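Local coordinates for Nrps/pks (Streptomyces albus, PDB 4OPF), which probably catalyses decarboxylative Claisen condensation as a ketosynthase domain of the AT-less type I polyketide synthase that builds oxazolomycin, at residues 300-311 / 365-375. Numbering follows the deposited sequence. Where two conformers were deposited one is given.
Sequences QIPDLIELKAIA and LEHFDFAATPL
Leu307 reaches from the helix into a pocket of three hydrophobic side chains on the 365-375 loop. Its CD1 stands over one face of the Phe368 ring, 4.2 Å from the centroid and 17° off the normal, a CH-pi contact. The same methyl touches Phe370 CZ at 3.7 Å, and Leu365 CD2 lies a little farther off at 4.2 Å from it. With CG anti to the carbonyl carbon (chi1 -69°) and CD1 extended beyond it, the Leu307 side chain crosses those of Phe368 and Phe370 at about a right angle. Leu304 CD1 packs on Phe368 CB at 3.5 Å and, like Lys308 CG, lies obliquely to the ring. Leu375 sets its CD1 methyl against the carbonyl O of Leu307 at 3.6 Å and near Ala311 CB, one helical turn on, while its CD2 meets Ile310 CG2.

In this ketosynthase of the thiolase fold, helix 300-314 follows strand 291-293 and packs against the mixed sheet; the loop wraps the helix's outer side before entering edge strand 375-376, next to strand 322-325. Leu324 of that strand backs both Leu307 and Leu375.

At the helix start, Gln300 bends at chi2 (91°) and runs antiparallel alongside Leu365, bringing OE1 within 3.1 Å of Leu365 CB. This buried oxygen has no hydrogen-bond partner in the model; Leu365 is poorly ordered, so the close approach may be less certain than its number suggests. Farther back, Asp303 accepts hydrogen bonds from the backbone N atoms of Gly298 and Phe214, and Glu306 from those of Asn295 and Ala296, tying the helix to the loop that precedes it and, through Phe214, to a more distant loop.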
loop_
_atom_site.group_PDB
_atom_site.type_symbol
_atom_site.label_atom_id
_atom_site.label_comp_id
_atom_site.label_asym_id
_atom_site.label_seq_id
_atom_site.Cartn_x
_atom_site.Cartn_y
_atom_site.Cartn_z
ATOM N N GLN A 300 18.609 -23.146 -9.243
ATOM C CA GLN A 300 19.919 -22.800 -9.765
ATOM C C GLN A 300 19.950 -21.476 -10.519
ATOM O O GLN A 300 20.828 -20.639 -10.296
ATOM C CB GLN A 300 20.389 -23.917 -10.715
ATOM C CG GLN A 300 21.550 -23.577 -11.652
ATOM C CD GLN A 300 22.931 -23.899 -11.073
ATOM O OE1 GLN A 300 23.697 -22.987 -10.758
ATOM N NE2 GLN A 300 23.266 -25.198 -10.966
ATOM N N ILE A 301 19.036 -21.297 -11.447
ATOM C CA ILE A 301 19.084 -20.083 -12.286
ATOM C C ILE A 301 18.816 -18.792 -11.527
ATOM O O ILE A 301 19.614 -17.866 -11.621
ATOM C CB ILE A 301 18.180 -20.235 -13.502
ATOM C CG1 ILE A 301 19.002 -20.962 -14.541
ATOM C CG2 ILE A 301 17.662 -18.907 -14.066
ATOM C CD1 ILE A 301 18.119 -21.735 -15.449
ATOM N N PRO A 302 17.732 -18.736 -10.750
ATOM C CA PRO A 302 17.551 -17.514 -9.984
ATOM C C PRO A 302 18.608 -17.347 -8.896
ATOM O O PRO A 302 18.993 -16.230 -8.618
ATOM C CB PRO A 302 16.156 -17.644 -9.383
ATOM C CG PRO A 302 15.697 -19.006 -9.707
ATOM C CD PRO A 302 16.523 -19.559 -10.808
ATOM N N ASP A 303 19.112 -18.434 -8.307
ATOM C CA ASP A 303 20.113 -18.298 -7.274
ATOM C C ASP A 303 21.412 -17.738 -7.855
ATOM O O ASP A 303 22.080 -16.883 -7.260
ATOM C CB ASP A 303 20.390 -19.652 -6.631
ATOM C CG ASP A 303 19.255 -20.127 -5.671
ATOM O OD1 ASP A 303 18.343 -19.338 -5.317
ATOM O OD2 ASP A 303 19.304 -21.329 -5.286
ATOM N N LEU A 304 21.796 -18.238 -9.014
ATOM C CA LEU A 304 22.983 -17.732 -9.668
ATOM C C LEU A 304 22.835 -16.259 -10.052
ATOM O O LEU A 304 23.739 -15.459 -9.890
ATOM C CB LEU A 304 23.245 -18.553 -10.917
ATOM C CG LEU A 304 24.441 -18.113 -11.736
ATOM C CD1 LEU A 304 25.703 -18.269 -10.895
ATOM C CD2 LEU A 304 24.505 -18.909 -13.046
ATOM N N ILE A 305 21.687 -15.916 -10.597
ATOM C CA ILE A 305 21.377 -14.533 -10.916
ATOM C C ILE A 305 21.506 -13.654 -9.680
ATOM O O ILE A 305 22.132 -12.557 -9.732
ATOM C CB ILE A 305 19.984 -14.419 -11.552
ATOM C CG1 ILE A 305 20.096 -14.915 -13.004
ATOM C CG2 ILE A 305 19.448 -12.996 -11.444
ATOM C CD1 ILE A 305 18.763 -15.158 -13.664
ATOM N N GLU A 306 20.963 -14.135 -8.574
ATOM C CA GLU A 306 21.041 -13.374 -7.341
ATOM C C GLU A 306 22.467 -13.131 -6.904
ATOM O O GLU A 306 22.805 -12.013 -6.505
ATOM C CB GLU A 306 20.222 -13.977 -6.177
ATOM C CG GLU A 306 20.383 -13.112 -4.942
ATOM C CD GLU A 306 19.545 -13.491 -3.687
ATOM O OE1 GLU A 306 19.149 -14.699 -3.571
ATOM O OE2 GLU A 306 19.339 -12.560 -2.802
ATOM N N LEU A 307 23.291 -14.168 -6.913
ATOM C CA LEU A 307 24.685 -14.026 -6.472
ATOM C C LEU A 307 25.495 -13.045 -7.362
ATOM O O LEU A 307 26.247 -12.241 -6.877
ATOM C CB LEU A 307 25.384 -15.380 -6.494
ATOM C CG LEU A 307 24.899 -16.389 -5.446
ATOM C CD1 LEU A 307 25.702 -17.643 -5.646
ATOM C CD2 LEU A 307 25.062 -15.951 -4.022
ATOM N N LYS A 308 25.286 -13.091 -8.658
ATOM C CA LYS A 308 25.942 -12.143 -9.557
ATOM C C LYS A 308 25.433 -10.751 -9.342
ATOM O O LYS A 308 26.184 -9.810 -9.444
ATOM C CB LYS A 308 25.696 -12.539 -11.002
ATOM C CG LYS A 308 26.417 -13.833 -11.345
ATOM C CD LYS A 308 26.201 -14.207 -12.810
ATOM C CE LYS A 308 26.944 -15.508 -13.145
ATOM N NZ LYS A 308 26.662 -16.036 -14.520
ATOM N N ALA A 309 24.155 -10.598 -9.016
ATOM C CA ALA A 309 23.617 -9.254 -8.833
ATOM C C ALA A 309 24.142 -8.625 -7.536
ATOM O O ALA A 309 24.489 -7.412 -7.495
ATOM C CB ALA A 309 22.088 -9.296 -8.815
ATOM N N ILE A 310 24.177 -9.420 -6.460
ATOM C CA ILE A 310 24.875 -8.995 -5.219
ATOM C C ILE A 310 26.342 -8.550 -5.459
ATOM O O ILE A 310 26.732 -7.443 -5.070
ATOM C CB ILE A 310 24.833 -10.086 -4.158
ATOM C CG1 ILE A 310 23.359 -10.222 -3.701
ATOM C CG2 ILE A 310 25.732 -9.707 -2.959
ATOM C CD1 ILE A 310 23.091 -11.497 -2.915
ATOM N N ALA A 311 27.110 -9.369 -6.144
ATOM C CA ALA A 311 28.474 -9.005 -6.440
ATOM C C ALA A 311 28.546 -7.690 -7.224
ATOM O O ALA A 311 29.375 -6.797 -6.891
ATOM C CB ALA A 311 29.188 -10.120 -7.199
ATOM N N LEU A 365 27.276 -24.003 -7.162
ATOM C CA LEU A 365 26.604 -23.958 -8.445
ATOM C C LEU A 365 27.668 -24.118 -9.505
ATOM O O LEU A 365 28.853 -24.039 -9.200
ATOM C CB LEU A 365 25.831 -22.643 -8.596
ATOM C CG LEU A 365 24.677 -22.388 -7.606
ATOM C CD1 LEU A 365 23.900 -23.661 -7.281
ATOM C CD2 LEU A 365 25.209 -21.754 -6.334
ATOM N N GLU A 366 27.257 -24.309 -10.748
ATOM C CA GLU A 366 28.174 -24.781 -11.783
ATOM C C GLU A 366 28.806 -23.648 -12.590
ATOM O O GLU A 366 29.854 -23.846 -13.227
ATOM C CB GLU A 366 27.437 -25.733 -12.721
ATOM C CG GLU A 366 28.325 -26.695 -13.491
ATOM C CD GLU A 366 27.547 -27.385 -14.587
ATOM O OE1 GLU A 366 26.432 -27.864 -14.297
ATOM O OE2 GLU A 366 28.032 -27.428 -15.734
ATOM N N HIS A 367 28.180 -22.470 -12.574
ATOM C CA HIS A 367 28.650 -21.353 -13.402
ATOM C C HIS A 367 28.985 -20.121 -12.549
ATOM O O HIS A 367 28.755 -18.972 -12.957
ATOM C CB HIS A 367 27.619 -21.053 -14.515
ATOM C CG HIS A 367 27.440 -22.186 -15.495
ATOM N ND1 HIS A 367 26.286 -22.942 -15.568
ATOM C CD2 HIS A 367 28.281 -22.700 -16.429
ATOM C CE1 HIS A 367 26.420 -23.865 -16.505
ATOM N NE2 HIS A 367 27.620 -23.740 -17.043
ATOM N N PHE A 368 29.560 -20.380 -11.370
ATOM C CA PHE A 368 29.920 -19.323 -10.426
ATOM C C PHE A 368 31.175 -19.662 -9.627
ATOM O O PHE A 368 31.174 -20.607 -8.843
ATOM C CB PHE A 368 28.764 -19.061 -9.447
ATOM C CG PHE A 368 28.983 -17.868 -8.553
ATOM C CD1 PHE A 368 28.796 -16.577 -9.031
ATOM C CD2 PHE A 368 29.389 -18.039 -7.237
ATOM C CE1 PHE A 368 29.010 -15.476 -8.208
ATOM C CE2 PHE A 368 29.604 -16.941 -6.410
ATOM C CZ PHE A 368 29.417 -15.662 -6.901
ATOM N N ASP A 369 32.224 -18.860 -9.797
ATOM C CA ASP A 369 33.466 -19.048 -9.050
ATOM C C ASP A 369 33.385 -18.421 -7.632
ATOM O O ASP A 369 33.469 -17.196 -7.473
ATOM C CB ASP A 369 34.641 -18.470 -9.862
ATOM C CG ASP A 369 36.000 -19.033 -9.435
ATOM O OD1 ASP A 369 36.042 -20.089 -8.754
ATOM O OD2 ASP A 369 37.033 -18.416 -9.800
ATOM N N PHE A 370 33.215 -19.270 -6.612
ATOM C CA PHE A 370 33.237 -18.849 -5.191
ATOM C C PHE A 370 34.675 -18.644 -4.654
ATOM O O PHE A 370 34.891 -18.597 -3.439
ATOM C CB PHE A 370 32.538 -19.899 -4.301
ATOM C CG PHE A 370 31.059 -19.705 -4.142
ATOM C CD1 PHE A 370 30.567 -18.624 -3.425
ATOM C CD2 PHE A 370 30.161 -20.648 -4.649
ATOM C CE1 PHE A 370 29.206 -18.458 -3.250
ATOM C CE2 PHE A 370 28.802 -20.491 -4.474
ATOM C CZ PHE A 370 28.323 -19.393 -3.772
ATOM N N ALA A 371 35.662 -18.561 -5.545
ATOM C CA ALA A 371 37.036 -18.282 -5.156
ATOM C C ALA A 371 37.600 -17.083 -5.921
ATOM O O ALA A 371 38.801 -16.817 -5.837
ATOM C CB ALA A 371 37.896 -19.513 -5.404
ATOM N N ALA A 372 36.761 -16.396 -6.703
ATOM C CA ALA A 372 37.145 -15.134 -7.347
ATOM C C ALA A 372 36.360 -13.959 -6.767
ATOM O O ALA A 372 36.708 -12.796 -7.036
ATOM C CB ALA A 372 36.950 -15.208 -8.866
ATOM N N THR A 373 35.304 -14.256 -5.983
ATOM C CA THR A 373 34.455 -13.220 -5.367
ATOM C C THR A 373 34.744 -13.182 -3.920
ATOM O O THR A 373 35.096 -14.216 -3.337
ATOM C CB THR A 373 32.906 -13.493 -5.450
ATOM O OG1 THR A 373 32.544 -14.669 -4.670
ATOM C CG2 THR A 373 32.390 -13.573 -6.942
ATOM N N PRO A 374 34.511 -12.019 -3.303
ATOM C CA PRO A 374 34.571 -11.992 -1.859
ATOM C C PRO A 374 33.252 -12.388 -1.139
ATOM O O PRO A 374 33.176 -12.230 0.067
ATOM C CB PRO A 374 34.869 -10.530 -1.590
ATOM C CG PRO A 374 34.087 -9.810 -2.649
ATOM C CD PRO A 374 34.148 -10.704 -3.860
ATOM N N LEU A 375 32.257 -12.918 -1.849
ATOM C CA LEU A 375 31.044 -13.388 -1.189
ATOM C C LEU A 375 31.435 -14.647 -0.375
ATOM O O LEU A 375 32.211 -15.449 -0.837
ATOM C CB LEU A 375 29.969 -13.759 -2.195
ATOM C CG LEU A 375 29.651 -12.700 -3.223
ATOM C CD1 LEU A 375 28.444 -13.057 -4.091
ATOM C CD2 LEU A 375 29.464 -11.353 -2.559
#